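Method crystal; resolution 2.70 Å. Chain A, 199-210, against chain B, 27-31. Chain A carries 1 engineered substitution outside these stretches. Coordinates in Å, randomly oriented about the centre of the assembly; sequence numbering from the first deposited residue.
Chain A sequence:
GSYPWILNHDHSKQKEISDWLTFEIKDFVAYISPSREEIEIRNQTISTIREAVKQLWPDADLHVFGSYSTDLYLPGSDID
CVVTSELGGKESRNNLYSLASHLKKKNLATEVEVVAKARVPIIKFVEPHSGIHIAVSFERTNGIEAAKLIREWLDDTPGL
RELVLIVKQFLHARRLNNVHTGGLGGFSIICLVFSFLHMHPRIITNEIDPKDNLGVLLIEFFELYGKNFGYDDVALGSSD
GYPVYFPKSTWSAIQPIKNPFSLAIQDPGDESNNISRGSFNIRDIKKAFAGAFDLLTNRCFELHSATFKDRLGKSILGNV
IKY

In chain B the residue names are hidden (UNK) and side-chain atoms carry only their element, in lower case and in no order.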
# COMPACT_ATOMS: atom_id res chain seq x y z
N MET A 199 -11.37 -7.31 7.54
CA MET A 199 -12.71 -7.82 7.27
C MET A 199 -12.77 -8.92 6.21
O MET A 199 -13.69 -8.99 5.42
CB MET A 199 -13.67 -6.68 6.94
CG MET A 199 -13.22 -5.77 5.84
SD MET A 199 -14.46 -4.49 5.59
CE MET A 199 -15.82 -5.49 5.00
N HIS A 200 -11.77 -9.79 6.23
CA HIS A 200 -11.73 -10.91 5.31
C HIS A 200 -12.31 -12.12 6.03
O HIS A 200 -11.89 -12.43 7.15
CB HIS A 200 -10.28 -11.16 4.89
CG HIS A 200 -10.09 -12.35 4.01
ND1 HIS A 200 -10.25 -13.65 4.46
CD2 HIS A 200 -9.72 -12.45 2.71
CE1 HIS A 200 -10.00 -14.49 3.47
NE2 HIS A 200 -9.68 -13.79 2.40
N PRO A 201 -13.28 -12.79 5.40
CA PRO A 201 -14.05 -13.90 5.97
C PRO A 201 -13.21 -14.86 6.83
O PRO A 201 -13.64 -15.24 7.92
CB PRO A 201 -14.58 -14.63 4.73
CG PRO A 201 -14.73 -13.54 3.72
CD PRO A 201 -13.64 -12.54 3.99
N ARG A 202 -12.03 -15.23 6.35
CA ARG A 202 -11.20 -16.19 7.05
C ARG A 202 -10.41 -15.53 8.15
O ARG A 202 -9.78 -16.21 8.97
CB ARG A 202 -10.24 -16.86 6.08
CG ARG A 202 -10.92 -17.53 4.90
CD ARG A 202 -11.67 -18.76 5.34
NE ARG A 202 -12.02 -19.62 4.21
CZ ARG A 202 -12.16 -20.93 4.29
NH1 ARG A 202 -11.96 -21.55 5.45
NH2 ARG A 202 -12.48 -21.64 3.22
N ILE A 203 -10.43 -14.21 8.17
CA ILE A 203 -9.64 -13.44 9.13
C ILE A 203 -10.44 -12.94 10.32
O ILE A 203 -9.97 -13.03 11.46
CB ILE A 203 -8.93 -12.25 8.45
CG1 ILE A 203 -7.79 -12.76 7.57
CG2 ILE A 203 -8.42 -11.27 9.50
CD1 ILE A 203 -7.19 -11.70 6.68
N ILE A 204 -11.63 -12.42 10.08
CA ILE A 204 -12.48 -11.99 11.19
C ILE A 204 -12.92 -13.22 11.99
O ILE A 204 -13.20 -13.13 13.18
CB ILE A 204 -13.71 -11.19 10.74
CG1 ILE A 204 -13.68 -10.95 9.23
CG2 ILE A 204 -13.84 -9.89 11.53
CD1 ILE A 204 -14.52 -11.94 8.47
N THR A 205 -12.97 -14.38 11.32
CA THR A 205 -13.33 -15.62 11.99
C THR A 205 -12.12 -16.26 12.67
O THR A 205 -12.23 -17.34 13.25
CB THR A 205 -13.94 -16.64 11.01
OG1 THR A 205 -13.02 -16.90 9.95
CG2 THR A 205 -15.24 -16.09 10.42
N ASN A 206 -10.98 -15.59 12.59
CA ASN A 206 -9.72 -16.07 13.17
C ASN A 206 -9.34 -17.46 12.69
O ASN A 206 -8.66 -18.21 13.39
CB ASN A 206 -9.77 -16.03 14.70
CG ASN A 206 -9.64 -14.63 15.25
OD1 ASN A 206 -8.56 -14.03 15.21
ND2 ASN A 206 -10.74 -14.10 15.79
N GLU A 207 -9.77 -17.80 11.48
CA GLU A 207 -9.51 -19.12 10.92
C GLU A 207 -8.13 -19.21 10.30
O GLU A 207 -7.52 -20.28 10.26
CB GLU A 207 -10.57 -19.44 9.87
CG GLU A 207 -11.97 -19.53 10.42
CD GLU A 207 -13.00 -19.73 9.34
OE1 GLU A 207 -14.20 -19.60 9.63
OE2 GLU A 207 -12.59 -20.00 8.19
N ILE A 208 -7.64 -18.07 9.82
CA ILE A 208 -6.42 -18.01 9.03
C ILE A 208 -5.39 -17.14 9.74
O ILE A 208 -5.75 -16.23 10.50
CB ILE A 208 -6.72 -17.38 7.65
CG1 ILE A 208 -5.84 -17.96 6.56
CG2 ILE A 208 -6.55 -15.88 7.68
CD1 ILE A 208 -5.97 -17.16 5.29
N ASP A 209 -4.12 -17.44 9.52
CA ASP A 209 -3.03 -16.57 9.98
C ASP A 209 -2.39 -15.87 8.78
O ASP A 209 -1.73 -16.51 7.94
CB ASP A 209 -2.00 -17.39 10.75
CG ASP A 209 -2.27 -18.89 10.66
OD1 ASP A 209 -2.79 -19.38 9.62
OD2 ASP A 209 -1.94 -19.60 11.64
N PRO A 210 -2.59 -14.55 8.66
CA PRO A 210 -2.15 -13.85 7.45
C PRO A 210 -0.68 -14.14 7.10
O PRO A 210 -0.40 -14.43 5.94
CB PRO A 210 -2.34 -12.38 7.80
CG PRO A 210 -3.45 -12.39 8.80
CD PRO A 210 -3.22 -13.63 9.63
N UNK B 27 -5.92 -21.07 -1.88
CA UNK B 27 -5.78 -22.05 -0.81
C UNK B 27 -5.40 -21.36 0.49
O UNK B 27 -4.56 -20.46 0.50
c UNK B 27 -4.73 -23.08 -1.17
N UNK B 28 -6.03 -21.75 1.59
CA UNK B 28 -5.70 -21.18 2.89
C UNK B 28 -5.03 -22.20 3.79
O UNK B 28 -5.45 -23.36 3.84
c UNK B 28 -7.76 -19.68 2.75
c UNK B 28 -8.00 -17.54 1.67
c UNK B 28 -7.26 -18.43 2.43
c UNK B 28 -9.03 -20.02 2.30
c UNK B 28 -6.95 -20.64 3.58
c UNK B 28 -9.77 -19.14 1.55
c UNK B 28 -9.25 -17.90 1.23
o UNK B 28 -9.99 -17.02 0.47
N UNK B 29 -3.99 -21.78 4.49
CA UNK B 29 -3.45 -22.61 5.54
C UNK B 29 -4.11 -22.18 6.84
O UNK B 29 -3.96 -21.04 7.29
c UNK B 29 0.24 -22.66 4.43
c UNK B 29 -1.41 -23.36 6.74
c UNK B 29 -1.94 -22.43 5.67
c UNK B 29 -1.26 -22.73 4.34
N UNK B 30 -4.86 -23.10 7.43
CA UNK B 30 -5.62 -22.83 8.64
C UNK B 30 -4.78 -23.06 9.89
O UNK B 30 -3.83 -23.84 9.88
c UNK B 30 -9.16 -24.26 7.87
c UNK B 30 -7.83 -23.65 7.50
c UNK B 30 -7.24 -24.35 6.29
c UNK B 30 -6.87 -23.72 8.69
N UNK B 31 -5.14 -22.37 10.97
CA UNK B 31 -4.50 -22.56 12.27
C UNK B 31 -4.32 -24.04 12.61
O UNK B 31 -4.54 -24.47 13.75
c UNK B 31 -5.34 -21.89 13.37
c UNK B 31 -5.11 -20.40 13.36
c UNK B 31 -6.82 -22.20 13.15

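Position 27 of chain B has one side-chain atom, a carbon. That is a CB and nothing more. It lies beyond the reach of the chain A stretch. The residue is alanine, Ala B27.

Position 28 has eight side-chain atoms: one carbon, then a ring of six carbons bearing one oxygen. The CA-to-CB bond points toward chain A. The ring meets His A200, Arg A202 and Ile A208. A six-carbon ring with a single oxygen is a phenol, so this is tyrosine, Tyr B28. Over one face of its ring lies Arg A202 CG, 4.0 Å from the ring centroid and 14° off the normal, a CH-pi contact. Arg A202 NE is 3.5 Å from Tyr B28 CE2. Ile A208 CD1 packs 3.4 Å from Tyr B28 CD1. Tyr B28 OH sits at the edge of the His A200 ring, 3.8 Å from His A200 NE2. Both of these atoms are hydrogen-bonded elsewhere in the structure.

Position 29 has four carbons, forked at the first, with one arm two carbons long. The end of the side chain leads away from chain A, and its nearest approach is 5.1 Å. The contact is made by the backbone: its O atom is 3.7 Å from Ile A208 CG1. The branching is that of isoleucine, Ile B29.

Position 30 also has four carbons, but the fork is at the second. The CA-to-CB bond points away from chain A overall. Its CA lies 3.6 Å from Glu A207 O, a CA-H...O contact. A fork at the second carbon means leucine, Leu B30.

Position 31 has three carbons, one carrying the other two. Its backbone N donates a hydrogen bond to Glu A207 O, 3.2 Å long and nearly straight at 169°. The residue is valine, Val B31. Val B31 CG1 is 3.7 Å from Asp A209 OD2 and 4.2 Å from Asn A206 O.

The contact combines one aromatic anchor with one backbone hydrogen bond. Tyr B28 has the largest covered area of any residue in the two stretches. The chain A surface beneath it is held by local bonds. His A200 ND1 caps the short helix by accepting from Arg A202 N at 3.0 Å. Arg A202 NH1 forms a salt bridge with Glu A207 OE2 at 3.2 Å. The same side chain lies along the Tyr B28 ring, with CG over the ring face and the guanidinium also against it. At the other end, Glu A207 O holds the backbone at Val B31. The side chains of Ile B29 and Leu B30 contribute less.

Chain B, residues 27-31: AYILV
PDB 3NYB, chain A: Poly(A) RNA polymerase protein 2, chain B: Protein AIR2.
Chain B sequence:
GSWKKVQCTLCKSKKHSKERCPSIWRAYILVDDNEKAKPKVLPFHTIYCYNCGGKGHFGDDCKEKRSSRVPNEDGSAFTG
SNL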